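Local coordinates for protein aminotransferase, class I and II (PDB 5Z0Q) that binds pyridoxal-5'-phosphate and belongs to the class I and II aminotransferase family, at residues V95-V100 against I104-R109; A110-E113 against S117-S120. One frame throughout, in Å; residues are numbered along the deposited sequence.

Contact 1 (V95-V100 against I104-R109). With PLP (pyridoxal-5'-phosphate), chain M.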
ATOM      1  N   VAL A  95       5.892 -11.131  -7.870  1.00 31.47           N
ATOM      2  CA  VAL A  95       5.624 -10.613  -6.531  1.00 32.94           C
ATOM      3  C   VAL A  95       4.849  -9.316  -6.718  1.00 29.53           C
ATOM      4  O   VAL A  95       5.387  -8.342  -7.257  1.00 29.09           O
ATOM      5  CB  VAL A  95       6.903 -10.366  -5.717  1.00 26.76           C
ATOM      6  CG1 VAL A  95       6.562  -9.728  -4.380  1.00 24.21           C
ATOM      7  CG2 VAL A  95       7.668 -11.663  -5.503  1.00 24.18           C
ATOM      8  N   PHE A  96       3.592  -9.296  -6.282  1.00 31.57           N
ATOM      9  CA  PHE A  96       2.742  -8.131  -6.482  1.00 25.86           C
ATOM     10  C   PHE A  96       2.983  -7.092  -5.393  1.00 25.31           C
ATOM     11  O   PHE A  96       3.152  -7.427  -4.217  1.00 26.29           O
ATOM     12  CB  PHE A  96       1.272  -8.544  -6.507  1.00 26.05           C
ATOM     13  CG  PHE A  96       0.926  -9.469  -7.639  1.00 31.32           C
ATOM     14  CD1 PHE A  96       0.857  -8.998  -8.940  1.00 31.95           C
ATOM     15  CD2 PHE A  96       0.672 -10.810  -7.402  1.00 33.03           C
ATOM     16  CE1 PHE A  96       0.543  -9.847  -9.985  1.00 33.58           C
ATOM     17  CE2 PHE A  96       0.355 -11.665  -8.442  1.00 30.71           C
ATOM     18  CZ  PHE A  96       0.290 -11.183  -9.734  1.00 34.84           C
ATOM     19  N   LEU A  97       2.994  -5.825  -5.794  1.00 25.35           N
ATOM     20  CA  LEU A  97       3.339  -4.716  -4.920  1.00 25.61           C
ATOM     21  C   LEU A  97       2.344  -3.582  -5.111  1.00 31.58           C
ATOM     22  O   LEU A  97       1.737  -3.458  -6.183  1.00 29.48           O
ATOM     23  CB  LEU A  97       4.759  -4.202  -5.207  1.00 30.24           C
ATOM     24  CG  LEU A  97       5.906  -5.193  -5.007  1.00 24.48           C
ATOM     25  CD1 LEU A  97       7.133  -4.748  -5.788  1.00 28.34           C
ATOM     26  CD2 LEU A  97       6.233  -5.334  -3.528  1.00 20.95           C
ATOM     27  N   PRO A  98       2.149  -2.743  -4.087  1.00 34.14           N
ATOM     28  CA  PRO A  98       1.288  -1.548  -4.225  1.00 30.74           C
ATOM     29  C   PRO A  98       2.068  -0.325  -4.706  1.00 34.88           C
ATOM     30  O   PRO A  98       2.232   0.680  -3.999  1.00 42.01           O
ATOM     31  CB  PRO A  98       0.742  -1.378  -2.807  1.00 26.04           C
ATOM     32  CG  PRO A  98       1.871  -1.837  -1.942  1.00 31.97           C
ATOM     33  CD  PRO A  98       2.551  -2.966  -2.686  1.00 34.43           C
ATOM     34  N   GLY A  99       2.563  -0.402  -5.934  1.00 26.75           N
ATOM     35  CA  GLY A  99       3.342   0.667  -6.529  1.00 28.07           C
ATOM     36  C   GLY A  99       4.689   0.178  -7.024  1.00 29.42           C
ATOM     37  O   GLY A  99       5.101  -0.958  -6.796  1.00 29.02           O
ATOM     38  N   VAL A 100       5.377   1.080  -7.722  1.00 26.98           N
ATOM     39  CA  VAL A 100       6.682   0.775  -8.296  1.00 33.08           C
ATOM     40  C   VAL A 100       7.771   1.370  -7.412  1.00 32.21           C
ATOM     41  O   VAL A 100       8.863   0.805  -7.289  1.00 28.15           O
ATOM     42  CB  VAL A 100       6.789   1.296  -9.741  1.00 33.55           C
ATOM     43  CG1 VAL A 100       8.130   0.914 -10.355  1.00 24.17           C
ATOM     44  CG2 VAL A 100       5.640   0.760 -10.581  1.00 37.01           C
ATOM     45  N   ILE A 104      11.362  -0.254  -5.792  1.00 27.17           N
ATOM     46  CA  ILE A 104      12.717   0.280  -5.873  1.00 22.96           C
ATOM     47  C   ILE A 104      13.360   0.313  -4.492  1.00 25.93           C
ATOM     48  O   ILE A 104      14.536  -0.033  -4.330  1.00 23.58           O
ATOM     49  CB  ILE A 104      12.696   1.674  -6.525  1.00 17.98           C
ATOM     50  CG1 ILE A 104      12.181   1.583  -7.962  1.00 22.43           C
ATOM     51  CG2 ILE A 104      14.078   2.308  -6.483  1.00 21.93           C
ATOM     52  CD1 ILE A 104      11.987   2.927  -8.630  1.00 29.60           C
ATOM     53  N   ASN A 105      12.598   0.721  -3.475  1.00 23.84           N
ATOM     54  CA  ASN A 105      13.152   0.823  -2.129  1.00 21.77           C
ATOM     55  C   ASN A 105      13.477  -0.551  -1.557  1.00 26.63           C
ATOM     56  O   ASN A 105      14.564  -0.760  -1.008  1.00 23.79           O
ATOM     57  CB  ASN A 105      12.183   1.577  -1.219  1.00 16.86           C
ATOM     58  CG  ASN A 105      12.215   3.076  -1.454  1.00 20.81           C
ATOM     59  OD1 ASN A 105      12.854   3.818  -0.709  1.00 27.34           O
ATOM     60  ND2 ASN A 105      11.529   3.526  -2.497  1.00 22.80           N
ATOM     61  N   ILE A 106      12.548  -1.505  -1.682  1.00 26.07           N
ATOM     62  CA  ILE A 106      12.789  -2.851  -1.166  1.00 21.80           C
ATOM     63  C   ILE A 106      14.036  -3.451  -1.801  1.00 23.05           C
ATOM     64  O   ILE A 106      14.854  -4.084  -1.123  1.00 27.72           O
ATOM     65  CB  ILE A 106      11.559  -3.747  -1.395  1.00 23.37           C
ATOM     66  CG1 ILE A 106      10.336  -3.186  -0.674  1.00 23.73           C
ATOM     67  CG2 ILE A 106      11.836  -5.165  -0.917  1.00 21.52           C
ATOM     68  CD1 ILE A 106       9.041  -3.824  -1.119  1.00 22.01           C
ATOM     69  N   ALA A 107      14.204  -3.254  -3.111  1.00 22.18           N
ATOM     70  CA  ALA A 107      15.364  -3.807  -3.803  1.00 21.16           C
ATOM     71  C   ALA A 107      16.667  -3.267  -3.225  1.00 22.03           C
ATOM     72  O   ALA A 107      17.637  -4.016  -3.059  1.00 22.79           O
ATOM     73  CB  ALA A 107      15.274  -3.506  -5.298  1.00 18.80           C
ATOM     74  N   VAL A 108      16.707  -1.974  -2.901  1.00 24.33           N
ATOM     75  CA  VAL A 108      17.928  -1.385  -2.360  1.00 23.81           C
ATOM     76  C   VAL A 108      18.180  -1.880  -0.939  1.00 27.68           C
ATOM     77  O   VAL A 108      19.321  -2.177  -0.564  1.00 24.96           O
ATOM     78  CB  VAL A 108      17.851   0.151  -2.425  1.00 24.55           C
ATOM     79  CG1 VAL A 108      19.076   0.777  -1.777  1.00 25.59           C
ATOM     80  CG2 VAL A 108      17.720   0.612  -3.868  1.00 20.22           C
ATOM     81  N   ARG A 109      17.122  -1.986  -0.128  1.00 25.69           N
ATOM     82  CA  ARG A 109      17.294  -2.436   1.250  1.00 24.07           C
ATOM     83  C   ARG A 109      17.661  -3.914   1.321  1.00 32.81           C
ATOM     84  O   ARG A 109      18.315  -4.340   2.279  1.00 35.05           O
ATOM     85  CB  ARG A 109      16.019  -2.181   2.055  1.00 27.24           C
ATOM     86  CG  ARG A 109      15.452  -0.776   1.937  1.00 25.93           C
ATOM     87  CD  ARG A 109      15.895   0.128   3.070  1.00 33.20           C
ATOM     88  NE  ARG A 109      15.368   1.481   2.904  1.00 43.72           N
ATOM     89  CZ  ARG A 109      14.191   1.890   3.370  1.00 33.45           C
ATOM     90  NH1 ARG A 109      13.411   1.054   4.041  1.00 26.61           N
ATOM     91  NH2 ARG A 109      13.796   3.139   3.167  1.00 36.65           N
TER
HETATM   92  N1  PLP M 401       8.774   4.435 -12.171  1.00 34.00           N
HETATM   93  C2  PLP M 401       8.983   5.472 -13.059  1.00 34.69           C
HETATM   94  C2A PLP M 401      10.268   5.552 -13.830  1.00 34.89           C
HETATM   95  C3  PLP M 401       8.002   6.439 -13.243  1.00 36.53           C
HETATM   96  O3  PLP M 401       8.210   7.467 -14.125  1.00 36.52           O
HETATM   97  C4  PLP M 401       6.810   6.362 -12.531  1.00 42.98           C
HETATM   98  C4A PLP M 401       5.683   7.298 -12.852  1.00 41.52           C
HETATM   99  C5  PLP M 401       6.608   5.318 -11.635  1.00 44.62           C
HETATM  100  C6  PLP M 401       7.594   4.354 -11.460  1.00 39.34           C
HETATM  101  C5A PLP M 401       5.308   5.244 -10.866  1.00 45.84           C
HETATM  102  O4P PLP M 401       5.461   4.491  -9.684  1.00 42.80           O
HETATM  103  P   PLP M 401       4.295   4.516  -8.573  1.00 47.94           P
HETATM  104  O1P PLP M 401       3.915   5.947  -8.277  1.00 46.57           O
HETATM  105  O2P PLP M 401       4.777   3.850  -7.305  1.00 41.25           O
HETATM  106  O3P PLP M 401       3.100   3.772  -9.118  1.00 44.89           O
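V100 and I104 meet where the phosphate-binding turn of this PLP-dependent fold runs into helix 101-111. Leaving strand 94-97, the chain makes an inverse gamma turn centred on P98 and passes through G99 to V100. V100 N gives its hydrogen to PLP O2P at 2.9 Å with an N-H...O angle of 151°. V101 N of the same chain and Y66 OH of the second subunit also bind the cofactor, and the nearby helix start probably adds a favourable field for the phosphate charge. Glycine suits position 99 because its positive phi (125°) would drive a CB into the carbonyl O of P98 and against O2P. The V100 side chain, with CG1 anti to the backbone N, lies beside the cofactor, CG1 being 3.7 Å from PLP C6. V100 serves two partners, since its carbonyl O accepts from I104 N at 3.1 Å in an i to i+4 bond of the first helical turn. The donor sits 16° from the carbonyl plane, and I104 CG1 passes 3.5 Å from V100 O. Farther back along the strand, the CD2 branch of L97 and the CD1 end of I106 slide past each other, joining strand to helix through buried methyls 4.0 Å apart.

Contact 2 (A110-E113 against S117-S120)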
ATOM      1  N   ALA A 110      17.258  -4.704   0.326  1.00 29.44           N
ATOM      2  CA  ALA A 110      17.440  -6.151   0.367  1.00 29.54           C
ATOM      3  C   ALA A 110      18.657  -6.641  -0.403  1.00 26.86           C
ATOM      4  O   ALA A 110      19.235  -7.667  -0.031  1.00 33.21           O
ATOM      5  CB  ALA A 110      16.193  -6.858  -0.179  1.00 24.74           C
ATOM      6  N   PHE A 111      19.060  -5.946  -1.465  1.00 24.76           N
ATOM      7  CA  PHE A 111      20.153  -6.391  -2.319  1.00 31.10           C
ATOM      8  C   PHE A 111      21.428  -5.584  -2.111  1.00 32.92           C
ATOM      9  O   PHE A 111      22.361  -5.696  -2.914  1.00 31.31           O
ATOM     10  CB  PHE A 111      19.727  -6.332  -3.788  1.00 27.33           C
ATOM     11  CG  PHE A 111      18.491  -7.129  -4.092  1.00 24.80           C
ATOM     12  CD1 PHE A 111      18.260  -8.342  -3.461  1.00 30.11           C
ATOM     13  CD2 PHE A 111      17.556  -6.664  -5.001  1.00 27.24           C
ATOM     14  CE1 PHE A 111      17.122  -9.077  -3.736  1.00 26.09           C
ATOM     15  CE2 PHE A 111      16.416  -7.395  -5.280  1.00 31.52           C
ATOM     16  CZ  PHE A 111      16.199  -8.603  -4.647  1.00 29.28           C
ATOM     17  N   THR A 112      21.493  -4.778  -1.054  1.00 36.46           N
ATOM     18  CA  THR A 112      22.652  -3.943  -0.777  1.00 37.99           C
ATOM     19  C   THR A 112      22.891  -3.916   0.725  1.00 38.15           C
ATOM     20  O   THR A 112      21.960  -4.086   1.517  1.00 36.90           O
ATOM     21  CB  THR A 112      22.456  -2.513  -1.309  1.00 33.06           C
ATOM     22  OG1 THR A 112      21.836  -2.564  -2.600  1.00 40.24           O
ATOM     23  CG2 THR A 112      23.787  -1.794  -1.435  1.00 37.17           C
ATOM     24  N   GLU A 113      24.145  -3.711   1.109  1.00 37.31           N
ATOM     25  CA  GLU A 113      24.535  -3.585   2.506  1.00 34.14           C
ATOM     26  C   GLU A 113      25.166  -2.215   2.737  1.00 36.97           C
ATOM     27  O   GLU A 113      25.373  -1.437   1.802  1.00 42.18           O
ATOM     28  CB  GLU A 113      25.477  -4.724   2.908  1.00 39.14           C
ATOM     29  CG  GLU A 113      24.753  -6.041   3.126  1.00 48.14           C
ATOM     30  CD  GLU A 113      25.606  -7.244   2.786  1.00 65.02           C
ATOM     31  OE1 GLU A 113      26.777  -7.050   2.397  1.00 71.33           O
ATOM     32  OE2 GLU A 113      25.105  -8.384   2.904  1.00 77.56           O
ATOM     33  N   SER A 117      27.335   0.193  -2.547  1.00 28.57           N
ATOM     34  CA  SER A 117      26.741   1.343  -3.211  1.00 33.50           C
ATOM     35  C   SER A 117      25.868   0.896  -4.376  1.00 30.41           C
ATOM     36  O   SER A 117      25.859  -0.273  -4.772  1.00 24.33           O
ATOM     37  CB  SER A 117      27.824   2.311  -3.709  1.00 34.43           C
ATOM     38  OG  SER A 117      28.617   1.718  -4.722  1.00 31.88           O
ATOM     39  N   THR A 118      25.129   1.857  -4.926  1.00 28.83           N
ATOM     40  CA  THR A 118      24.285   1.647  -6.090  1.00 26.73           C
ATOM     41  C   THR A 118      24.787   2.496  -7.251  1.00 30.93           C
ATOM     42  O   THR A 118      25.467   3.509  -7.060  1.00 29.43           O
ATOM     43  CB  THR A 118      22.818   1.992  -5.794  1.00 25.88           C
ATOM     44  OG1 THR A 118      22.709   3.383  -5.474  1.00 28.79           O
ATOM     45  CG2 THR A 118      22.298   1.167  -4.627  1.00 26.22           C
ATOM     46  N   VAL A 119      24.446   2.068  -8.465  1.00 24.79           N
ATOM     47  CA  VAL A 119      24.820   2.770  -9.687  1.00 22.71           C
ATOM     48  C   VAL A 119      23.569   2.994 -10.521  1.00 24.45           C
ATOM     49  O   VAL A 119      22.747   2.086 -10.679  1.00 30.71           O
ATOM     50  CB  VAL A 119      25.872   1.992 -10.506  1.00 24.99           C
ATOM     51  CG1 VAL A 119      26.389   2.847 -11.655  1.00 20.55           C
ATOM     52  CG2 VAL A 119      27.010   1.541  -9.621  1.00 24.49           C
ATOM     53  N   SER A 120      23.429   4.203 -11.059  1.00 23.26           N
ATOM     54  CA  SER A 120      22.335   4.519 -11.963  1.00 29.00           C
ATOM     55  C   SER A 120      22.782   5.640 -12.889  1.00 27.50           C
ATOM     56  O   SER A 120      23.907   6.139 -12.799  1.00 30.11           O
ATOM     57  CB  SER A 120      21.069   4.911 -11.195  1.00 29.25           C
ATOM     58  OG  SER A 120      21.165   6.238 -10.708  1.00 28.28           O
TER
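At T112 a chi1 of -41° leaves OG1 beside the backbone N, and at T118 a chi1 of 63° sets CG2 anti to the carbonyl carbon; these rotations bring T112 OG1 within 4.3 Å of T118 CG2. The other branch of T112 reaches the strand backbone, its CG2 lying 4.2 Å from S117 O. These are loose van der Waals touches. Threonine suits position 112 because both branches can touch the strand while OG1 also bonds weakly back to V108 O. At T118 the roles are split: CG2 meets T112 and OG1 is hydrogen-bonded to H139 ND1. S120 OG takes H139 NE2, and with both ring nitrogens engaged the rotation of that imidazole is probably fixed. S117 points its CB away from T112, and the methyl touches the flank of its carbonyl oxygen. The pair forms the helix-to-strand return of a beta-alpha-beta crossover, bringing the chain from helix 101-111 into strand 117-122, which lies between strands 166-172 and 139-146 and bonds to both through its backbone. T112 also rests on L168 of strand 166-172, while F111 packs on L259 and F263 of helix 257-267.

How the contacts relate
Contacts 1 and 2 follow one another along the chain and share helix 101-111, contact 1 in its first half and contact 2 at its far end, with centres about 14 Å apart. Together they trace a beta-alpha-beta crossover from edge strand 94-97 to strand 117-122, which runs parallel to it with four strands between them in the same mixed sheet. Contact 1 belongs to the cofactor pocket: G99 and V100 line it and V100 binds the phosphate. Contact 2 contains no pocket residue, and its centre lies farther from the centre of the chain, about 20 Å against 14 Å. F263 of helix 257-267 packs against both contacts, I106 in one and F111 in the other.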